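DUF115 domain-containing protein (PDB 5MU5) is a Maf-type glycosyltransferase that probably glycosylates flagellin and is involved in forming the bacterial flagellum. Local coordinates at residues D91-R96 and R595-M600; F122-L127 and I137-D142; V207-L212 and V609-P614. All blocks are in the same frame, centred on the assembly; numbering follows the deposited sequence.

Contact 1: D91-R96 and R595-M600; sequences DLIVKR and RGTLMM
Val-94 and Thr-597 bring two helices together at a CA-CA distance of 6.5 Å, the axes of 92-96 and 595-600 running nearly parallel, 9.3 Å apart and crossing at -21°. The one polar link runs from Thr-597 OG1, which donates to Asp-91 OD1 at 3.0 Å and reaches it from above the carboxylate plane. Asp-91 is the N-cap of helix 92-107: its other oxygen, OD2, accepts from Val-94 N at 3.3 Å. With chi1 at 62°, CG lies between the backbone N and the carbonyl carbon, and the carboxylate can serve the helix end and the neighbouring helix at once. Beside this bond the contact turns apolar. Thr-597 CG2 meets Ile-93 CG2 at 3.7 Å, the two side chains crossing at about a right angle. Val-94 sends CG2 against the backbone of the other helix, 3.3 Å from Thr-597 O, and the same methyl touches Met-600 CB at 3.8 Å. Thr-597 OG1 also accepts from Leu-242 N, while Met-632 and Gln-639 of helix 618-646 touch Ile-93. A near-parallel helix pair, with a capping aspartate tied to its partner, thus packs helix 92-107 onto the Maf helical bundle.

Contact 2: F122-L127 and I137-D142; sequences FHMVCL and ILLEQD
Met-124 carries most of this contact, its thioether reaching from strand 123-127 to helix 134-142. CG stands anti to the backbone N (chi1 167°), and the bend at chi3 (-70°) turns the terminal methyl CE toward the last turn of the helix. There CE lies 3.6 Å from Leu-138 CB and equally close to Leu-138 O, and 3.1 Å from Asp-142 OD2. SD passes 3.7 Å from Leu-138 CB, the methionine crossing the leucine at about a right angle, and packs more loosely on Leu-139 CD2. Two residues further along the strand, Cys-126 SG touches Leu-138 CD1 at 4.2 Å. Strand and helix segments run nearly antiparallel, 161° between their directions and 10.4 Å between axes, as expected in the beta-alpha-beta unit that continues into strand 146-150. Further out, Arg-211 of the adjoining strand 211-214 packs on both Met-124 and Leu-138 and makes a salt bridge to Asp-142 OD2. Arg-79 pairs with Asp-142 OD1, giving each carboxylate oxygen an arginine partner. No hydrogen bond joins the two segments; the contact rests on sulfur and methyl packing, with the methionine methyl set beside a buried carboxylate whose charge is probably balanced by the two arginines.

Contact 3: V207-L212 and V609-P614; sequences VDWTRL and VKRVTP
Asp-208 meets Lys-610 and Arg-611 tip to tip, its carboxylate shared between two consecutive basic side chains. CG of Asp-208 is anti to the backbone N, and the aspartate points from a type II turn, Val-207 to Thr-210, toward the segment 609-614. Arg-611 comes end-on with both terminal nitrogens. NH1 donates to OD2 of Asp-208 at 2.8 Å along an almost straight bond, 170° at the hydrogen, and OD2 lies close to the guanidinium plane. NH2 donates to OD1 of Asp-208 at 2.9 Å, a more bent bond that uses the syn lone pair of that oxygen. The two flat groups are not coplanar: carboxylate and guanidinium are turned 41° apart. Lys-610 NZ takes the anti lone pair of Asp-208 OD2, away from OD1, at 2.8 Å, whereas Arg-611 NH1 meets the same oxygen on the syn side and out of the carboxylate plane; the bend at chi4 (78°) swings NZ to its place. The lysine chain crosses Trp-209 obliquely, with Lys-610 CE 3.8 Å from Trp-209 CB. The turn itself is closed by Thr-210 N bonding to Val-207 O.

Outside partners extend the network. Lys-610 NZ has a second salt bridge to Asp-606 OD2, Arg-611 NE donates to Gln-114 O, and Tyr-607 takes Arg-611 NH1 on its carbonyl O and makes a cation-pi contact with the same arginine. Trp-209 NE1 is hydrogen-bonded to Glu-118 O. With two cations on one carboxylate, OD2 accepting from both, Asp-208 would be expected to stay ionised, and this largely buried charge cluster ties the N-terminal domain to the end of helix 589-609.

In the fold
All three contacts are buried, but they serve different levels of the fold. Contact 2 is local, within the parallel sheet and helices of the N-terminal domain; contacts 1 and 3 each join that domain to the helical bundle nearly 400 or more positions later. Contacts 1 and 3 share one line of structure, since helix 589-609 leads into the loop before strand 612-613, yet their centres stand 20 Å apart. Contacts 2 and 3 touch through neighbouring strands, Val-125 bonding to Arg-211 by backbone, and through the Arg-211 side chain, which reaches Gln-141 on helix 134-142. Chemistry follows place: mixed polar and methyl packing in contact 1, methyl and sulfur packing beside a buried carboxylate in contact 2, ion pairing in contact 3.

Contact 1: D91-R96 and R595-M600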
loop_
_atom_site.group_PDB
_atom_site.type_symbol
_atom_site.label_atom_id
_atom_site.label_comp_id
_atom_site.label_asym_id
_atom_site.label_seq_id
_atom_site.Cartn_x
_atom_site.Cartn_y
_atom_site.Cartn_z
ATOM N N ASP A 91 -12.324 -3.377 -10.977
ATOM C CA ASP A 91 -12.013 -3.555 -12.381
ATOM C C ASP A 91 -13.158 -4.266 -13.076
ATOM O O ASP A 91 -14.067 -4.762 -12.432
ATOM C CB ASP A 91 -10.741 -4.387 -12.519
ATOM C CG ASP A 91 -10.881 -5.788 -11.932
ATOM O OD1 ASP A 91 -10.172 -6.706 -12.369
ATOM O OD2 ASP A 91 -11.707 -5.965 -11.026
ATOM N N LEU A 92 -13.082 -4.338 -14.395
ATOM C CA LEU A 92 -14.151 -4.925 -15.220
ATOM C C LEU A 92 -14.473 -6.380 -14.855
ATOM O O LEU A 92 -15.618 -6.808 -14.899
ATOM C CB LEU A 92 -13.761 -4.870 -16.697
ATOM C CG LEU A 92 -13.395 -3.483 -17.226
ATOM C CD1 LEU A 92 -12.835 -3.603 -18.638
ATOM C CD2 LEU A 92 -14.594 -2.541 -17.164
ATOM N N ILE A 93 -13.458 -7.137 -14.484
ATOM C CA ILE A 93 -13.670 -8.524 -14.160
ATOM C C ILE A 93 -14.485 -8.699 -12.882
ATOM O O ILE A 93 -15.400 -9.504 -12.834
ATOM C CB ILE A 93 -12.336 -9.261 -14.110
ATOM C CG1 ILE A 93 -11.762 -9.278 -15.529
ATOM C CG2 ILE A 93 -12.534 -10.669 -13.582
ATOM C CD1 ILE A 93 -10.379 -9.855 -15.638
ATOM N N VAL A 94 -14.169 -7.927 -11.862
ATOM C CA VAL A 94 -14.897 -8.012 -10.621
ATOM C C VAL A 94 -16.283 -7.435 -10.803
ATOM O O VAL A 94 -17.223 -7.933 -10.225
ATOM C CB VAL A 94 -14.148 -7.312 -9.480
ATOM C CG1 VAL A 94 -15.000 -7.276 -8.208
ATOM C CG2 VAL A 94 -12.855 -8.051 -9.211
ATOM N N LYS A 95 -16.400 -6.409 -11.636
ATOM C CA LYS A 95 -17.667 -5.758 -11.892
ATOM C C LYS A 95 -18.660 -6.777 -12.445
ATOM O O LYS A 95 -19.791 -6.874 -11.978
ATOM C CB LYS A 95 -17.443 -4.621 -12.882
ATOM C CG LYS A 95 -18.614 -3.673 -13.052
ATOM C CD LYS A 95 -18.474 -2.871 -14.342
ATOM C CE LYS A 95 -19.704 -2.018 -14.601
ATOM N NZ LYS A 95 -19.768 -1.633 -16.038
ATOM N N ARG A 96 -18.215 -7.539 -13.436
ATOM C CA ARG A 96 -19.016 -8.587 -14.063
ATOM C C ARG A 96 -19.402 -9.668 -13.043
ATOM O O ARG A 96 -20.530 -10.138 -12.993
ATOM C CB ARG A 96 -18.209 -9.244 -15.187
ATOM C CG ARG A 96 -19.015 -10.153 -16.085
ATOM C CD ARG A 96 -19.786 -9.296 -17.077
ATOM N NE ARG A 96 -21.036 -9.900 -17.499
ATOM C CZ ARG A 96 -21.904 -9.327 -18.327
ATOM N NH1 ARG A 96 -21.666 -8.120 -18.827
ATOM N NH2 ARG A 96 -23.024 -9.960 -18.649
ATOM N N ARG A 595 -3.866 -11.539 -8.003
ATOM C CA ARG A 595 -4.312 -11.343 -6.611
ATOM C C ARG A 595 -5.282 -10.183 -6.381
ATOM O O ARG A 595 -6.167 -10.280 -5.545
ATOM C CB ARG A 595 -3.123 -11.189 -5.661
ATOM C CG ARG A 595 -2.325 -9.921 -5.887
ATOM C CD ARG A 595 -1.018 -9.910 -5.135
ATOM N NE ARG A 595 -0.455 -8.565 -5.162
ATOM C CZ ARG A 595 0.575 -8.161 -4.428
ATOM N NH1 ARG A 595 1.185 -9.004 -3.607
ATOM N NH2 ARG A 595 1.001 -6.909 -4.523
ATOM N N GLY A 596 -5.096 -9.080 -7.089
ATOM C CA GLY A 596 -5.945 -7.913 -6.898
ATOM C C GLY A 596 -7.355 -8.224 -7.342
ATOM O O GLY A 596 -8.327 -7.917 -6.646
ATOM N N THR A 597 -7.461 -8.863 -8.495
ATOM C CA THR A 597 -8.741 -9.183 -9.049
ATOM C C THR A 597 -9.463 -10.213 -8.182
ATOM O O THR A 597 -10.590 -9.950 -7.728
ATOM C CB THR A 597 -8.567 -9.594 -10.500
ATOM O OG1 THR A 597 -8.045 -8.457 -11.218
ATOM C CG2 THR A 597 -9.895 -10.038 -11.116
ATOM N N LEU A 598 -8.810 -11.339 -7.890
ATOM C CA LEU A 598 -9.431 -12.377 -7.045
ATOM C C LEU A 598 -9.801 -11.917 -5.614
ATOM O O LEU A 598 -10.861 -12.293 -5.092
ATOM C CB LEU A 598 -8.555 -13.624 -6.974
ATOM C CG LEU A 598 -8.250 -14.313 -8.309
ATOM C CD1 LEU A 598 -7.421 -15.556 -8.060
ATOM C CD2 LEU A 598 -9.509 -14.664 -9.081
ATOM N N MET A 599 -8.949 -11.107 -4.987
ATOM C CA MET A 599 -9.222 -10.619 -3.633
ATOM C C MET A 599 -10.368 -9.621 -3.598
ATOM O O MET A 599 -11.110 -9.561 -2.626
ATOM C CB MET A 599 -7.983 -9.997 -2.978
ATOM C CG MET A 599 -6.937 -10.998 -2.485
ATOM S SD MET A 599 -7.501 -12.113 -1.172
ATOM C CE MET A 599 -8.144 -13.486 -2.113
ATOM N N MET A 600 -10.516 -8.839 -4.645
ATOM C CA MET A 600 -11.632 -7.944 -4.717
ATOM C C MET A 600 -12.924 -8.704 -4.942
ATOM O O MET A 600 -13.966 -8.314 -4.386
ATOM C CB MET A 600 -11.421 -6.934 -5.819
ATOM C CG MET A 600 -10.310 -5.997 -5.438
ATOM S SD MET A 600 -10.670 -5.219 -3.853
ATOM C CE MET A 600 -11.946 -4.076 -4.432
#

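Contact 2: F122-L127 and I137-D142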
loop_
_atom_site.group_PDB
_atom_site.type_symbol
_atom_site.label_atom_id
_atom_site.label_comp_id
_atom_site.label_asym_id
_atom_site.label_seq_id
_atom_site.Cartn_x
_atom_site.Cartn_y
_atom_site.Cartn_z
ATOM N N PHE A 122 -14.352 -12.217 9.856
ATOM C CA PHE A 122 -13.067 -12.886 9.837
ATOM C C PHE A 122 -12.198 -12.434 10.988
ATOM O O PHE A 122 -11.612 -13.267 11.678
ATOM C CB PHE A 122 -12.346 -12.596 8.529
ATOM C CG PHE A 122 -11.096 -13.397 8.336
ATOM C CD1 PHE A 122 -9.912 -13.012 8.935
ATOM C CD2 PHE A 122 -11.103 -14.524 7.540
ATOM C CE1 PHE A 122 -8.747 -13.745 8.764
ATOM C CE2 PHE A 122 -9.946 -15.257 7.346
ATOM C CZ PHE A 122 -8.766 -14.876 7.970
ATOM N N HIS A 123 -12.140 -11.111 11.191
ATOM C CA HIS A 123 -11.271 -10.497 12.187
ATOM C C HIS A 123 -12.024 -10.061 13.416
ATOM O O HIS A 123 -13.190 -9.675 13.354
ATOM C CB HIS A 123 -10.603 -9.261 11.606
ATOM C CG HIS A 123 -9.706 -9.539 10.443
ATOM N ND1 HIS A 123 -8.432 -10.031 10.609
ATOM C CD2 HIS A 123 -9.867 -9.353 9.111
ATOM C CE1 HIS A 123 -7.844 -10.141 9.432
ATOM N NE2 HIS A 123 -8.700 -9.748 8.503
ATOM N N MET A 124 -11.341 -10.133 14.544
ATOM C CA MET A 124 -11.832 -9.605 15.803
ATOM C C MET A 124 -10.742 -8.739 16.384
ATOM O O MET A 124 -9.590 -9.182 16.493
ATOM C CB MET A 124 -12.106 -10.712 16.791
ATOM C CG MET A 124 -12.307 -10.171 18.189
ATOM S SD MET A 124 -13.148 -11.353 19.222
ATOM C CE MET A 124 -14.777 -11.276 18.456
ATOM N N VAL A 125 -11.098 -7.523 16.770
ATOM C CA VAL A 125 -10.137 -6.587 17.355
ATOM C C VAL A 125 -10.527 -6.195 18.783
ATOM O O VAL A 125 -11.576 -5.618 19.006
ATOM C CB VAL A 125 -10.024 -5.318 16.509
ATOM C CG1 VAL A 125 -9.065 -4.336 17.167
ATOM C CG2 VAL A 125 -9.559 -5.644 15.103
ATOM N N CYS A 126 -9.681 -6.507 19.745
ATOM C CA CYS A 126 -9.927 -6.153 21.138
ATOM C C CYS A 126 -8.998 -5.048 21.550
ATOM O O CYS A 126 -7.771 -5.202 21.531
ATOM C CB CYS A 126 -9.687 -7.334 22.059
ATOM S SG CYS A 126 -10.703 -8.734 21.612
ATOM N N LEU A 127 -9.583 -3.919 21.904
ATOM C CA LEU A 127 -8.810 -2.786 22.331
ATOM C C LEU A 127 -8.863 -2.901 23.823
ATOM O O LEU A 127 -9.868 -2.575 24.452
ATOM C CB LEU A 127 -9.444 -1.505 21.821
ATOM C CG LEU A 127 -9.538 -1.638 20.305
ATOM C CD1 LEU A 127 -10.869 -1.108 19.812
ATOM C CD2 LEU A 127 -8.346 -0.978 19.655
ATOM N N ILE A 137 -16.698 -15.222 25.546
ATOM C CA ILE A 137 -17.985 -14.828 24.954
ATOM C C ILE A 137 -17.857 -14.326 23.509
ATOM O O ILE A 137 -18.602 -14.759 22.641
ATOM C CB ILE A 137 -18.695 -13.753 25.815
ATOM C CG1 ILE A 137 -19.018 -14.317 27.203
ATOM C CG2 ILE A 137 -19.983 -13.278 25.135
ATOM C CD1 ILE A 137 -19.371 -13.273 28.247
ATOM N N LEU A 138 -16.914 -13.424 23.255
ATOM C CA LEU A 138 -16.711 -12.875 21.908
ATOM C C LEU A 138 -16.298 -13.972 20.912
ATOM O O LEU A 138 -16.738 -13.987 19.772
ATOM C CB LEU A 138 -15.644 -11.760 21.931
ATOM C CG LEU A 138 -15.908 -10.501 22.776
ATOM C CD1 LEU A 138 -14.665 -9.609 22.864
ATOM C CD2 LEU A 138 -17.055 -9.715 22.192
ATOM N N LEU A 139 -15.468 -14.903 21.368
ATOM C CA LEU A 139 -15.004 -16.006 20.527
ATOM C C LEU A 139 -16.126 -16.939 20.149
ATOM O O LEU A 139 -16.244 -17.335 18.988
ATOM C CB LEU A 139 -13.889 -16.785 21.232
ATOM C CG LEU A 139 -12.627 -15.937 21.448
ATOM C CD1 LEU A 139 -11.615 -16.676 22.317
ATOM C CD2 LEU A 139 -12.000 -15.488 20.135
ATOM N N GLU A 140 -16.969 -17.265 21.123
ATOM C CA GLU A 140 -18.123 -18.126 20.881
ATOM C C GLU A 140 -19.130 -17.477 19.919
ATOM O O GLU A 140 -19.721 -18.155 19.096
ATOM C CB GLU A 140 -18.797 -18.496 22.216
ATOM C CG GLU A 140 -19.806 -19.636 22.121
ATOM C CD GLU A 140 -21.135 -19.225 21.499
ATOM O OE1 GLU A 140 -21.597 -18.075 21.716
ATOM O OE2 GLU A 140 -21.730 -20.065 20.790
ATOM N N GLN A 141 -19.311 -16.161 20.015
ATOM C CA GLN A 141 -20.244 -15.459 19.148
ATOM C C GLN A 141 -19.758 -15.403 17.707
ATOM O O GLN A 141 -20.487 -15.757 16.791
ATOM C CB GLN A 141 -20.476 -14.030 19.651
ATOM C CG GLN A 141 -21.233 -13.929 20.979
ATOM C CD GLN A 141 -21.192 -12.528 21.565
ATOM O OE1 GLN A 141 -20.279 -11.762 21.285
ATOM N NE2 GLN A 141 -22.174 -12.188 22.384
ATOM N N ASP A 142 -18.517 -14.978 17.508
ATOM C CA ASP A 142 -18.002 -14.703 16.166
ATOM C C ASP A 142 -17.113 -15.763 15.534
ATOM O O ASP A 142 -16.992 -15.802 14.312
ATOM C CB ASP A 142 -17.232 -13.384 16.186
ATOM C CG ASP A 142 -18.118 -12.194 16.507
ATOM O OD1 ASP A 142 -19.255 -12.124 15.994
ATOM O OD2 ASP A 142 -17.677 -11.317 17.265
#

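Contact 3: V207-L212 and V609-P614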
loop_
_atom_site.group_PDB
_atom_site.type_symbol
_atom_site.label_atom_id
_atom_site.label_comp_id
_atom_site.label_asym_id
_atom_site.label_seq_id
_atom_site.Cartn_x
_atom_site.Cartn_y
_atom_site.Cartn_z
ATOM N N VAL A 207 -12.299 -7.133 5.909
ATOM C CA VAL A 207 -12.528 -6.432 7.164
ATOM C C VAL A 207 -13.998 -6.260 7.471
ATOM O O VAL A 207 -14.328 -5.902 8.577
ATOM C CB VAL A 207 -11.871 -5.036 7.215
ATOM C CG1 VAL A 207 -10.367 -5.193 7.301
ATOM C CG2 VAL A 207 -12.303 -4.157 6.037
ATOM N N ASP A 208 -14.877 -6.489 6.499
ATOM C CA ASP A 208 -16.303 -6.293 6.742
ATOM C C ASP A 208 -16.814 -7.091 7.951
ATOM O O ASP A 208 -16.572 -8.276 8.068
ATOM C CB ASP A 208 -17.139 -6.624 5.514
ATOM C CG ASP A 208 -18.622 -6.495 5.788
ATOM O OD1 ASP A 208 -19.098 -5.372 6.011
ATOM O OD2 ASP A 208 -19.324 -7.517 5.807
ATOM N N TRP A 209 -17.520 -6.403 8.841
ATOM C CA TRP A 209 -18.181 -7.003 9.998
ATOM C C TRP A 209 -17.196 -7.469 11.059
ATOM O O TRP A 209 -17.514 -8.324 11.892
ATOM C CB TRP A 209 -19.138 -8.111 9.575
ATOM C CG TRP A 209 -20.352 -8.287 10.469
ATOM C CD1 TRP A 209 -20.735 -9.425 11.127
ATOM C CD2 TRP A 209 -21.331 -7.288 10.796
ATOM N NE1 TRP A 209 -21.891 -9.192 11.840
ATOM C CE2 TRP A 209 -22.272 -7.886 11.647
ATOM C CE3 TRP A 209 -21.511 -5.954 10.429
ATOM C CZ2 TRP A 209 -23.370 -7.191 12.139
ATOM C CZ3 TRP A 209 -22.606 -5.266 10.932
ATOM C CH2 TRP A 209 -23.506 -5.877 11.775
ATOM N N THR A 210 -16.000 -6.890 11.029
ATOM C CA THR A 210 -15.013 -7.079 12.080
ATOM C C THR A 210 -15.615 -6.594 13.414
ATOM O O THR A 210 -16.113 -5.478 13.517
ATOM C CB THR A 210 -13.727 -6.270 11.759
ATOM O OG1 THR A 210 -13.095 -6.801 10.580
ATOM C CG2 THR A 210 -12.732 -6.283 12.924
ATOM N N ARG A 211 -15.592 -7.458 14.420
ATOM C CA ARG A 211 -16.029 -7.109 15.755
ATOM C C ARG A 211 -14.976 -6.237 16.422
ATOM O O ARG A 211 -13.790 -6.577 16.435
ATOM C CB ARG A 211 -16.233 -8.386 16.585
ATOM C CG ARG A 211 -16.873 -8.173 17.956
ATOM C CD ARG A 211 -18.353 -7.871 17.860
ATOM N NE ARG A 211 -18.988 -7.856 19.184
ATOM C CZ ARG A 211 -19.469 -8.927 19.818
ATOM N NH1 ARG A 211 -19.385 -10.138 19.273
ATOM N NH2 ARG A 211 -20.027 -8.783 21.018
ATOM N N LEU A 212 -15.424 -5.117 16.977
ATOM C CA LEU A 212 -14.586 -4.218 17.748
ATOM C C LEU A 212 -15.058 -4.254 19.202
ATOM O O LEU A 212 -16.263 -4.305 19.454
ATOM C CB LEU A 212 -14.738 -2.814 17.210
ATOM C CG LEU A 212 -14.437 -2.667 15.720
ATOM C CD1 LEU A 212 -14.804 -1.270 15.270
ATOM C CD2 LEU A 212 -12.971 -2.958 15.465
ATOM N N VAL A 609 -22.738 -12.366 1.139
ATOM C CA VAL A 609 -23.201 -13.620 1.756
ATOM C C VAL A 609 -23.648 -13.476 3.217
ATOM O O VAL A 609 -24.537 -14.202 3.662
ATOM C CB VAL A 609 -22.177 -14.781 1.729
ATOM C CG1 VAL A 609 -21.976 -15.263 0.332
ATOM C CG2 VAL A 609 -20.861 -14.389 2.368
ATOM N N LYS A 610 -23.003 -12.593 3.970
ATOM C CA LYS A 610 -23.423 -12.325 5.341
ATOM C C LYS A 610 -24.787 -11.628 5.426
ATOM O O LYS A 610 -25.372 -11.584 6.478
ATOM C CB LYS A 610 -22.467 -11.352 6.016
ATOM C CG LYS A 610 -21.058 -11.809 6.233
ATOM C CD LYS A 610 -20.398 -10.737 7.078
ATOM C CE LYS A 610 -18.898 -10.820 6.969
ATOM N NZ LYS A 610 -18.430 -10.214 5.694
ATOM N N ARG A 611 -25.235 -11.032 4.332
ATOM C CA ARG A 611 -26.428 -10.193 4.322
ATOM C C ARG A 611 -27.565 -10.784 3.505
ATOM O O ARG A 611 -28.649 -10.213 3.428
ATOM C CB ARG A 611 -26.044 -8.816 3.768
ATOM C CG ARG A 611 -25.143 -8.031 4.714
ATOM C CD ARG A 611 -24.635 -6.748 4.085
ATOM N NE ARG A 611 -23.841 -5.940 5.022
ATOM C CZ ARG A 611 -22.596 -6.224 5.410
ATOM N NH1 ARG A 611 -21.945 -7.302 4.970
ATOM N NH2 ARG A 611 -21.976 -5.408 6.234
ATOM N N VAL A 612 -27.336 -11.946 2.910
ATOM C CA VAL A 612 -28.361 -12.549 2.077
ATOM C C VAL A 612 -29.531 -13.088 2.915
ATOM O O VAL A 612 -29.326 -13.728 3.930
ATOM C CB VAL A 612 -27.765 -13.650 1.172
ATOM C CG1 VAL A 612 -27.420 -14.894 1.967
ATOM C CG2 VAL A 612 -28.721 -13.964 0.031
ATOM N N THR A 613 -30.755 -12.777 2.488
ATOM C CA THR A 613 -31.972 -13.340 3.081
ATOM C C THR A 613 -32.840 -13.898 1.961
ATOM O O THR A 613 -32.777 -13.410 0.824
ATOM C CB THR A 613 -32.821 -12.303 3.853
ATOM O OG1 THR A 613 -33.171 -11.218 2.983
ATOM C CG2 THR A 613 -32.050 -11.785 5.048
ATOM N N PRO A 614 -33.675 -14.891 2.278
ATOM C CA PRO A 614 -33.854 -15.567 3.572
ATOM C C PRO A 614 -32.645 -16.403 3.991
ATOM O O PRO A 614 -32.057 -17.126 3.171
ATOM C CB PRO A 614 -35.036 -16.499 3.328
ATOM C CG PRO A 614 -35.755 -15.944 2.159
ATOM C CD PRO A 614 -34.787 -15.148 1.349
#